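Local coordinates for protein transmembrane oligosaccharyl transferase (Archaeoglobus fulgidus, PDB 3WAJ) that belongs to the STT3/AglB family of membrane-embedded transferases of the GT-C class and holds a zinc ion between two parts of its chain, at residues L43-I55 with R154-E166. Residues are numbered along the deposited sequence; the frame is centred on the assembly and turned at random.
Sequences LGGNDPWYYYRLI and RSILGFNDHHIWE. With ZN (zinc ion), chain B; SO4 (sulfate ion), chain C.
A chi1 of -158° turns the Asp161 carboxylate away from its own backbone N and brings its OD2 to 3.3 Å from CB of Asp47, whose CG lies anti to the carbonyl carbon (chi1 -67°). The two carboxylate planes stand 84° apart and share one zinc ion. Asp161 OD2 binds it at 2.2 Å, as does His163 NE2, while Asp47 OD2 lies farther off, 2.8 Å from the zinc, a long bond; three waters add to the shell. The Asp161-His162-His163 sequence is consistent with the second DXD-like motif of STT3 proteins, here in a DXH form. The site joins segment 43-55 to segment 154-166, with Asp161 in a loop and His163 in helix 163-181. Together with the zinc bond at NE2, a hydrogen bond from His163 ND1 to Glu166 OE1 holds the imidazole's rotation.

Next along the contact, Tyr51 and His162 meet rim to rim with nearly perpendicular rings, Tyr51 OH lying 2.7 Å from His162 ND1, in the imidazole plane. The other ring nitrogen, His162 NE2, donates to O4 of a sulfate, probably from the crystallisation liquor, at 2.6 Å, so both nitrogens are engaged and the ring's rotation is held.

Elsewhere the segments meet through packing and backbone bonding. Pro48 CG sits 4.0 Å from the Phe159 ring centroid, almost on the ring normal, a CH-pi contact. A nearly straight bond of 3.0 Å from Gly44 N to Gly158 O ties the loops, and a water bridges Asn160 ND2 to Pro48 O.

Helix 84-96 borders this buried junction through Leu86, which touches Tyr51 and Asn160, whereas helix 102-118 meets Leu43 through Arg106 and Asn160 through Ile112. Helix 554-561 packs against Asp47 through His555, and Asp69 of strand 68-69 is hydrogen-bonded to Tyr50 OH and forms a salt bridge with Arg53.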
ATOM      1  N   LEU A  43       0.195 -13.830  -0.789  1.00 40.88           N
ATOM      2  CA  LEU A  43      -0.059 -12.725  -1.709  1.00 40.94           C
ATOM      3  C   LEU A  43       0.866 -11.576  -1.328  1.00 33.73           C
ATOM      4  O   LEU A  43       1.282 -11.475  -0.179  1.00 34.24           O
ATOM      5  CB  LEU A  43      -1.538 -12.277  -1.631  1.00 44.92           C
ATOM      6  CG  LEU A  43      -2.615 -13.305  -2.008  1.00 43.54           C
ATOM      7  CD1 LEU A  43      -4.034 -12.768  -1.758  1.00 36.23           C
ATOM      8  CD2 LEU A  43      -2.468 -13.745  -3.458  1.00 41.99           C
ATOM      9  N   GLY A  44       1.183 -10.711  -2.282  1.00 30.97           N
ATOM     10  CA  GLY A  44       2.111  -9.627  -2.027  1.00 33.46           C
ATOM     11  C   GLY A  44       1.507  -8.461  -1.266  1.00 38.20           C
ATOM     12  O   GLY A  44       0.273  -8.348  -1.149  1.00 38.74           O
ATOM     13  N   GLY A  45       2.389  -7.601  -0.749  1.00 35.21           N
ATOM     14  CA  GLY A  45       2.026  -6.305  -0.191  1.00 28.16           C
ATOM     15  C   GLY A  45       0.841  -6.276   0.761  1.00 35.92           C
ATOM     16  O   GLY A  45       0.686  -7.165   1.607  1.00 34.72           O
ATOM     17  N   ASN A  46       0.011  -5.241   0.639  1.00 35.22           N
ATOM     18  CA  ASN A  46      -1.185  -5.140   1.455  1.00 35.02           C
ATOM     19  C   ASN A  46      -2.449  -5.225   0.599  1.00 34.65           C
ATOM     20  O   ASN A  46      -3.367  -5.983   0.903  1.00 35.66           O
ATOM     21  CB  ASN A  46      -1.203  -3.818   2.219  1.00 33.98           C
ATOM     22  CG  ASN A  46       0.081  -3.548   2.958  1.00 35.98           C
ATOM     23  OD1 ASN A  46       0.614  -4.421   3.651  1.00 40.25           O
ATOM     24  ND2 ASN A  46       0.578  -2.315   2.839  1.00 35.43           N
ATOM     25  N   ASP A  47      -2.498  -4.424  -0.456  1.00 37.68           N
ATOM     26  CA  ASP A  47      -3.705  -4.338  -1.280  1.00 42.05           C
ATOM     27  C   ASP A  47      -4.209  -5.650  -1.920  1.00 37.31           C
ATOM     28  O   ASP A  47      -5.424  -5.858  -1.995  1.00 33.80           O
ATOM     29  CB  ASP A  47      -3.569  -3.214  -2.318  1.00 41.82           C
ATOM     30  CG  ASP A  47      -3.530  -1.838  -1.675  1.00 43.24           C
ATOM     31  OD1 ASP A  47      -4.037  -1.703  -0.526  1.00 37.06           O
ATOM     32  OD2 ASP A  47      -3.001  -0.897  -2.319  1.00 43.40           O
ATOM     33  N   PRO A  48      -3.294  -6.540  -2.359  1.00 32.92           N
ATOM     34  CA  PRO A  48      -3.806  -7.836  -2.832  1.00 35.99           C
ATOM     35  C   PRO A  48      -4.573  -8.599  -1.752  1.00 37.57           C
ATOM     36  O   PRO A  48      -5.481  -9.356  -2.089  1.00 39.74           O
ATOM     37  CB  PRO A  48      -2.536  -8.594  -3.235  1.00 33.96           C
ATOM     38  CG  PRO A  48      -1.553  -7.497  -3.600  1.00 36.92           C
ATOM     39  CD  PRO A  48      -1.843  -6.400  -2.597  1.00 29.75           C
ATOM     40  N   TRP A  49      -4.228  -8.418  -0.482  1.00 36.11           N
ATOM     41  CA  TRP A  49      -5.017  -9.061   0.566  1.00 35.79           C
ATOM     42  C   TRP A  49      -6.447  -8.521   0.640  1.00 34.77           C
ATOM     43  O   TRP A  49      -7.376  -9.247   1.003  1.00 36.05           O
ATOM     44  CB  TRP A  49      -4.309  -8.969   1.918  1.00 28.93           C
ATOM     45  CG  TRP A  49      -3.035  -9.765   1.889  1.00 33.35           C
ATOM     46  CD1 TRP A  49      -1.821  -9.348   1.420  1.00 27.31           C
ATOM     47  CD2 TRP A  49      -2.861 -11.143   2.290  1.00 30.88           C
ATOM     48  NE1 TRP A  49      -0.900 -10.371   1.521  1.00 30.50           N
ATOM     49  CE2 TRP A  49      -1.512 -11.481   2.049  1.00 31.18           C
ATOM     50  CE3 TRP A  49      -3.712 -12.111   2.819  1.00 31.31           C
ATOM     51  CZ2 TRP A  49      -0.987 -12.753   2.338  1.00 30.38           C
ATOM     52  CZ3 TRP A  49      -3.188 -13.384   3.113  1.00 35.35           C
ATOM     53  CH2 TRP A  49      -1.838 -13.687   2.872  1.00 32.25           C
ATOM     54  N   TYR A  50      -6.628  -7.253   0.292  1.00 25.71           N
ATOM     55  CA  TYR A  50      -7.959  -6.667   0.337  1.00 26.22           C
ATOM     56  C   TYR A  50      -8.797  -7.086  -0.876  1.00 32.93           C
ATOM     57  O   TYR A  50     -10.003  -7.321  -0.740  1.00 37.91           O
ATOM     58  CB  TYR A  50      -7.903  -5.135   0.473  1.00 21.96           C
ATOM     59  CG  TYR A  50      -9.238  -4.585   0.876  1.00 27.38           C
ATOM     60  CD1 TYR A  50      -9.705  -4.754   2.180  1.00 31.44           C
ATOM     61  CD2 TYR A  50     -10.060  -3.939  -0.042  1.00 27.03           C
ATOM     62  CE1 TYR A  50     -10.945  -4.269   2.585  1.00 29.01           C
ATOM     63  CE2 TYR A  50     -11.317  -3.432   0.350  1.00 27.68           C
ATOM     64  CZ  TYR A  50     -11.747  -3.610   1.668  1.00 28.08           C
ATOM     65  OH  TYR A  50     -12.973  -3.142   2.075  1.00 29.50           O
ATOM     66  N   TYR A  51      -8.175  -7.177  -2.057  1.00 31.95           N
ATOM     67  CA  TYR A  51      -8.862  -7.807  -3.191  1.00 34.27           C
ATOM     68  C   TYR A  51      -9.378  -9.182  -2.789  1.00 35.10           C
ATOM     69  O   TYR A  51     -10.538  -9.511  -3.005  1.00 42.90           O
ATOM     70  CB  TYR A  51      -7.988  -7.879  -4.451  1.00 29.39           C
ATOM     71  CG  TYR A  51      -8.218  -6.655  -5.285  1.00 34.43           C
ATOM     72  CD1 TYR A  51      -9.454  -6.429  -5.880  1.00 35.49           C
ATOM     73  CD2 TYR A  51      -7.235  -5.682  -5.415  1.00 34.13           C
ATOM     74  CE1 TYR A  51      -9.699  -5.270  -6.592  1.00 38.31           C
ATOM     75  CE2 TYR A  51      -7.463  -4.528  -6.140  1.00 30.16           C
ATOM     76  CZ  TYR A  51      -8.691  -4.323  -6.715  1.00 31.69           C
ATOM     77  OH  TYR A  51      -8.903  -3.176  -7.433  1.00 36.42           O
ATOM     78  N   TYR A  52      -8.497  -9.952  -2.169  1.00 27.21           N
ATOM     79  CA  TYR A  52      -8.806 -11.275  -1.667  1.00 32.13           C
ATOM     80  C   TYR A  52     -10.045 -11.229  -0.775  1.00 35.37           C
ATOM     81  O   TYR A  52     -10.979 -12.015  -0.963  1.00 34.01           O
ATOM     82  CB  TYR A  52      -7.572 -11.786  -0.923  1.00 29.66           C
ATOM     83  CG  TYR A  52      -7.716 -13.034  -0.092  1.00 35.09           C
ATOM     84  CD1 TYR A  52      -7.303 -13.035   1.246  1.00 36.18           C
ATOM     85  CD2 TYR A  52      -8.218 -14.218  -0.628  1.00 33.13           C
ATOM     86  CE1 TYR A  52      -7.383 -14.166   2.033  1.00 27.41           C
ATOM     87  CE2 TYR A  52      -8.314 -15.378   0.171  1.00 34.15           C
ATOM     88  CZ  TYR A  52      -7.884 -15.331   1.497  1.00 35.07           C
ATOM     89  OH  TYR A  52      -7.956 -16.440   2.302  1.00 43.57           O
ATOM     90  N   ARG A  53     -10.054 -10.296   0.176  1.00 29.87           N
ATOM     91  CA  ARG A  53     -11.189 -10.109   1.072  1.00 30.78           C
ATOM     92  C   ARG A  53     -12.465  -9.851   0.256  1.00 34.07           C
ATOM     93  O   ARG A  53     -13.517 -10.441   0.524  1.00 35.76           O
ATOM     94  CB  ARG A  53     -10.903  -8.961   2.063  1.00 31.06           C
ATOM     95  CG  ARG A  53     -12.046  -8.582   3.026  1.00 27.29           C
ATOM     96  CD  ARG A  53     -13.158  -7.703   2.359  1.00 22.36           C
ATOM     97  NE  ARG A  53     -14.169  -7.328   3.347  1.00 27.84           N
ATOM     98  CZ  ARG A  53     -15.083  -8.169   3.826  1.00 31.40           C
ATOM     99  NH1 ARG A  53     -15.138  -9.414   3.375  1.00 31.99           N
ATOM    100  NH2 ARG A  53     -15.947  -7.759   4.741  1.00 28.77           N
ATOM    101  N   LEU A  54     -12.363  -8.963  -0.727  1.00 34.42           N
ATOM    102  CA  LEU A  54     -13.514  -8.614  -1.551  1.00 37.69           C
ATOM    103  C   LEU A  54     -13.974  -9.787  -2.428  1.00 39.56           C
ATOM    104  O   LEU A  54     -15.169 -10.058  -2.524  1.00 36.76           O
ATOM    105  CB  LEU A  54     -13.219  -7.392  -2.418  1.00 29.36           C
ATOM    106  CG  LEU A  54     -12.998  -6.064  -1.702  1.00 29.05           C
ATOM    107  CD1 LEU A  54     -12.730  -4.939  -2.752  1.00 19.60           C
ATOM    108  CD2 LEU A  54     -14.200  -5.733  -0.834  1.00 25.99           C
ATOM    109  N   ILE A  55     -13.030 -10.472  -3.069  1.00 39.30           N
ATOM    110  CA  ILE A  55     -13.369 -11.549  -3.997  1.00 38.76           C
ATOM    111  C   ILE A  55     -14.083 -12.715  -3.269  1.00 39.74           C
ATOM    112  O   ILE A  55     -15.073 -13.249  -3.745  1.00 42.85           O
ATOM    113  CB  ILE A  55     -12.120 -12.015  -4.782  1.00 33.37           C
ATOM    114  CG1 ILE A  55     -11.733 -10.954  -5.813  1.00 31.95           C
ATOM    115  CG2 ILE A  55     -12.362 -13.360  -5.476  1.00 31.43           C
ATOM    116  CD1 ILE A  55     -10.336 -11.123  -6.411  1.00 30.51           C
ATOM    117  N   ARG A 154       4.438  -4.934  -9.687  1.00 44.41           N
ATOM    118  CA  ARG A 154       2.989  -5.036  -9.517  1.00 45.36           C
ATOM    119  C   ARG A 154       2.306  -5.945 -10.541  1.00 45.11           C
ATOM    120  O   ARG A 154       1.093  -5.893 -10.727  1.00 42.18           O
ATOM    121  CB  ARG A 154       2.394  -3.632  -9.547  1.00 45.32           C
ATOM    122  CG  ARG A 154       2.770  -2.880  -8.298  1.00 44.48           C
ATOM    123  CD  ARG A 154       2.398  -1.459  -8.325  1.00 51.34           C
ATOM    124  NE  ARG A 154       2.933  -0.835  -7.120  1.00 69.60           N
ATOM    125  CZ  ARG A 154       2.696   0.417  -6.739  1.00 75.45           C
ATOM    126  NH1 ARG A 154       1.923   1.208  -7.476  1.00 70.58           N
ATOM    127  NH2 ARG A 154       3.236   0.871  -5.615  1.00 76.53           N
ATOM    128  N   SER A 155       3.098  -6.811 -11.165  1.00 45.59           N
ATOM    129  CA  SER A 155       2.653  -7.603 -12.303  1.00 46.29           C
ATOM    130  C   SER A 155       3.197  -9.019 -12.147  1.00 46.95           C
ATOM    131  O   SER A 155       3.105  -9.870 -13.033  1.00 47.90           O
ATOM    132  CB  SER A 155       3.198  -6.960 -13.569  1.00 44.59           C
ATOM    133  OG  SER A 155       2.527  -7.433 -14.702  1.00 58.49           O
ATOM    134  N   ILE A 156       3.772  -9.236 -10.978  1.00 46.00           N
ATOM    135  CA  ILE A 156       4.419 -10.478 -10.590  1.00 47.04           C
ATOM    136  C   ILE A 156       3.390 -11.427  -9.953  1.00 49.10           C
ATOM    137  O   ILE A 156       2.326 -10.983  -9.497  1.00 47.45           O
ATOM    138  CB  ILE A 156       5.564 -10.131  -9.595  1.00 58.90           C
ATOM    139  CG1 ILE A 156       6.902 -10.562 -10.149  1.00 60.77           C
ATOM    140  CG2 ILE A 156       5.335 -10.680  -8.209  1.00 58.45           C
ATOM    141  CD1 ILE A 156       7.220  -9.859 -11.416  1.00 65.03           C
ATOM    142  N   LEU A 157       3.696 -12.726  -9.945  1.00 49.26           N
ATOM    143  CA  LEU A 157       2.912 -13.729  -9.216  1.00 48.92           C
ATOM    144  C   LEU A 157       2.537 -13.210  -7.824  1.00 49.11           C
ATOM    145  O   LEU A 157       3.402 -12.746  -7.068  1.00 45.51           O
ATOM    146  CB  LEU A 157       3.753 -14.998  -9.036  1.00 51.19           C
ATOM    147  CG  LEU A 157       3.231 -16.434  -9.125  1.00 46.54           C
ATOM    148  CD1 LEU A 157       3.940 -17.247  -8.073  1.00 44.98           C
ATOM    149  CD2 LEU A 157       1.723 -16.564  -9.000  1.00 42.90           C
ATOM    150  N   GLY A 158       1.255 -13.276  -7.476  1.00 41.46           N
ATOM    151  CA  GLY A 158       0.849 -12.925  -6.125  1.00 31.18           C
ATOM    152  C   GLY A 158       0.519 -11.460  -5.872  1.00 43.96           C
ATOM    153  O   GLY A 158      -0.173 -11.161  -4.897  1.00 41.02           O
ATOM    154  N   PHE A 159       0.995 -10.535  -6.711  1.00 45.36           N
ATOM    155  CA  PHE A 159       0.639  -9.139  -6.484  1.00 38.42           C
ATOM    156  C   PHE A 159      -0.670  -8.764  -7.162  1.00 42.20           C
ATOM    157  O   PHE A 159      -0.713  -7.912  -8.059  1.00 37.93           O
ATOM    158  CB  PHE A 159       1.741  -8.150  -6.868  1.00 33.44           C
ATOM    159  CG  PHE A 159       1.684  -6.890  -6.054  1.00 38.03           C
ATOM    160  CD1 PHE A 159       2.393  -6.795  -4.862  1.00 35.67           C
ATOM    161  CD2 PHE A 159       0.846  -5.844  -6.423  1.00 36.83           C
ATOM    162  CE1 PHE A 159       2.310  -5.655  -4.072  1.00 32.29           C
ATOM    163  CE2 PHE A 159       0.751  -4.681  -5.642  1.00 31.29           C
ATOM    164  CZ  PHE A 159       1.477  -4.588  -4.462  1.00 32.17           C
ATOM    165  N   ASN A 160      -1.744  -9.393  -6.703  1.00 41.01           N
ATOM    166  CA  ASN A 160      -3.038  -9.255  -7.343  1.00 39.41           C
ATOM    167  C   ASN A 160      -3.694  -7.913  -7.033  1.00 42.23           C
ATOM    168  O   ASN A 160      -4.575  -7.823  -6.175  1.00 42.74           O
ATOM    169  CB  ASN A 160      -3.957 -10.403  -6.929  1.00 36.80           C
ATOM    170  CG  ASN A 160      -5.254 -10.370  -7.668  1.00 41.06           C
ATOM    171  OD1 ASN A 160      -5.284 -10.056  -8.861  1.00 45.22           O
ATOM    172  ND2 ASN A 160      -6.342 -10.643  -6.967  1.00 43.57           N
ATOM    173  N   ASP A 161      -3.251  -6.878  -7.742  1.00 39.62           N
ATOM    174  CA  ASP A 161      -3.712  -5.516  -7.529  1.00 30.92           C
ATOM    175  C   ASP A 161      -4.120  -4.975  -8.907  1.00 31.44           C
ATOM    176  O   ASP A 161      -3.866  -5.624  -9.930  1.00 34.83           O
ATOM    177  CB  ASP A 161      -2.594  -4.675  -6.885  1.00 33.15           C
ATOM    178  CG  ASP A 161      -3.113  -3.451  -6.160  1.00 38.40           C
ATOM    179  OD1 ASP A 161      -4.269  -3.027  -6.398  1.00 38.72           O
ATOM    180  OD2 ASP A 161      -2.352  -2.900  -5.344  1.00 51.12           O
ATOM    181  N   HIS A 162      -4.758  -3.807  -8.940  1.00 28.03           N
ATOM    182  CA  HIS A 162      -5.331  -3.318 -10.184  1.00 36.36           C
ATOM    183  C   HIS A 162      -4.357  -2.494 -11.045  1.00 40.75           C
ATOM    184  O   HIS A 162      -4.718  -2.051 -12.138  1.00 43.90           O
ATOM    185  CB  HIS A 162      -6.610  -2.517  -9.902  1.00 29.39           C
ATOM    186  CG  HIS A 162      -6.404  -1.350  -8.984  1.00 36.56           C
ATOM    187  ND1 HIS A 162      -7.120  -1.187  -7.813  1.00 38.56           N
ATOM    188  CD2 HIS A 162      -5.569  -0.285  -9.064  1.00 37.22           C
ATOM    189  CE1 HIS A 162      -6.731  -0.071  -7.213  1.00 33.37           C
ATOM    190  NE2 HIS A 162      -5.792   0.492  -7.954  1.00 38.23           N
ATOM    191  N   HIS A 163      -3.132  -2.282 -10.565  1.00 38.30           N
ATOM    192  CA  HIS A 163      -2.205  -1.392 -11.288  1.00 38.66           C
ATOM    193  C   HIS A 163      -1.783  -1.974 -12.645  1.00 38.14           C
ATOM    194  O   HIS A 163      -1.589  -1.234 -13.611  1.00 36.12           O
ATOM    195  CB  HIS A 163      -0.977  -1.000 -10.434  1.00 31.81           C
ATOM    196  CG  HIS A 163      -1.322  -0.471  -9.083  1.00 34.82           C
ATOM    197  ND1 HIS A 163      -1.929   0.764  -8.895  1.00 32.01           N
ATOM    198  CD2 HIS A 163      -1.166  -0.990  -7.834  1.00 32.21           C
ATOM    199  CE1 HIS A 163      -2.134   0.962  -7.602  1.00 36.23           C
ATOM    200  NE2 HIS A 163      -1.663  -0.087  -6.944  1.00 35.86           N
ATOM    201  N   ILE A 164      -1.629  -3.294 -12.731  1.00 36.10           N
ATOM    202  CA  ILE A 164      -1.330  -3.883 -14.033  1.00 39.86           C
ATOM    203  C   ILE A 164      -2.498  -3.629 -14.977  1.00 43.98           C
ATOM    204  O   ILE A 164      -2.295  -3.371 -16.158  1.00 47.19           O
ATOM    205  CB  ILE A 164      -0.961  -5.400 -13.967  1.00 47.83           C
ATOM    206  CG1 ILE A 164      -0.687  -5.946 -15.378  1.00 42.13           C
ATOM    207  CG2 ILE A 164      -2.051  -6.215 -13.290  1.00 47.70           C
ATOM    208  CD1 ILE A 164       0.549  -5.352 -16.041  1.00 32.61           C
ATOM    209  N   TRP A 165      -3.718  -3.638 -14.442  1.00 41.02           N
ATOM    210  CA  TRP A 165      -4.900  -3.495 -15.285  1.00 41.32           C
ATOM    211  C   TRP A 165      -5.184  -2.064 -15.702  1.00 40.36           C
ATOM    212  O   TRP A 165      -5.814  -1.829 -16.739  1.00 49.81           O
ATOM    213  CB  TRP A 165      -6.115  -4.133 -14.614  1.00 44.06           C
ATOM    214  CG  TRP A 165      -5.882  -5.599 -14.369  1.00 44.77           C
ATOM    215  CD1 TRP A 165      -5.635  -6.208 -13.169  1.00 43.89           C
ATOM    216  CD2 TRP A 165      -5.853  -6.633 -15.357  1.00 43.46           C
ATOM    217  NE1 TRP A 165      -5.467  -7.559 -13.351  1.00 41.87           N
ATOM    218  CE2 TRP A 165      -5.598  -7.848 -14.687  1.00 46.95           C
ATOM    219  CE3 TRP A 165      -6.026  -6.651 -16.744  1.00 42.70           C
ATOM    220  CZ2 TRP A 165      -5.505  -9.077 -15.362  1.00 50.04           C
ATOM    221  CZ3 TRP A 165      -5.934  -7.865 -17.413  1.00 47.45           C
ATOM    222  CH2 TRP A 165      -5.677  -9.062 -16.720  1.00 50.50           C
ATOM    223  N   GLU A 166      -4.742  -1.111 -14.891  1.00 35.24           N
ATOM    224  CA  GLU A 166      -4.739   0.274 -15.322  1.00 39.88           C
ATOM    225  C   GLU A 166      -3.894   0.358 -16.583  1.00 41.48           C
ATOM    226  O   GLU A 166      -4.329   0.890 -17.594  1.00 41.44           O
ATOM    227  CB  GLU A 166      -4.125   1.175 -14.255  1.00 38.62           C
ATOM    228  CG  GLU A 166      -4.958   1.381 -13.031  1.00 33.05           C
ATOM    229  CD  GLU A 166      -4.231   2.220 -12.013  1.00 36.01           C
ATOM    230  OE1 GLU A 166      -3.905   1.688 -10.927  1.00 40.77           O
ATOM    231  OE2 GLU A 166      -3.958   3.405 -12.306  1.00 33.33           O
TER
HETATM  232 ZN    ZN B 901      -2.082  -0.753  -4.932  1.00 40.25          ZN
HETATM  233  S   SO4 C 902      -5.147   3.165  -5.551  1.00 53.58           S
HETATM  234  O1  SO4 C 902      -5.493   2.013  -4.709  1.00 50.57           O
HETATM  235  O2  SO4 C 902      -5.994   4.292  -5.151  1.00 57.00           O
HETATM  236  O3  SO4 C 902      -3.734   3.487  -5.345  1.00 60.19           O
HETATM  237  O4  SO4 C 902      -5.360   2.897  -6.979  1.00 54.10           O
HETATM  238  O   HOH W   1      -4.344  -0.860  -5.118  1.00 37.98           O
HETATM  239  O   HOH W   2      -1.914   1.638  -4.176  1.00 39.00           O
HETATM  240  O   HOH W   3      -0.724  -1.080  -3.272  1.00 71.69           O
HETATM  241  O   HOH W   4      -5.781 -11.071  -4.229  1.00 36.28           O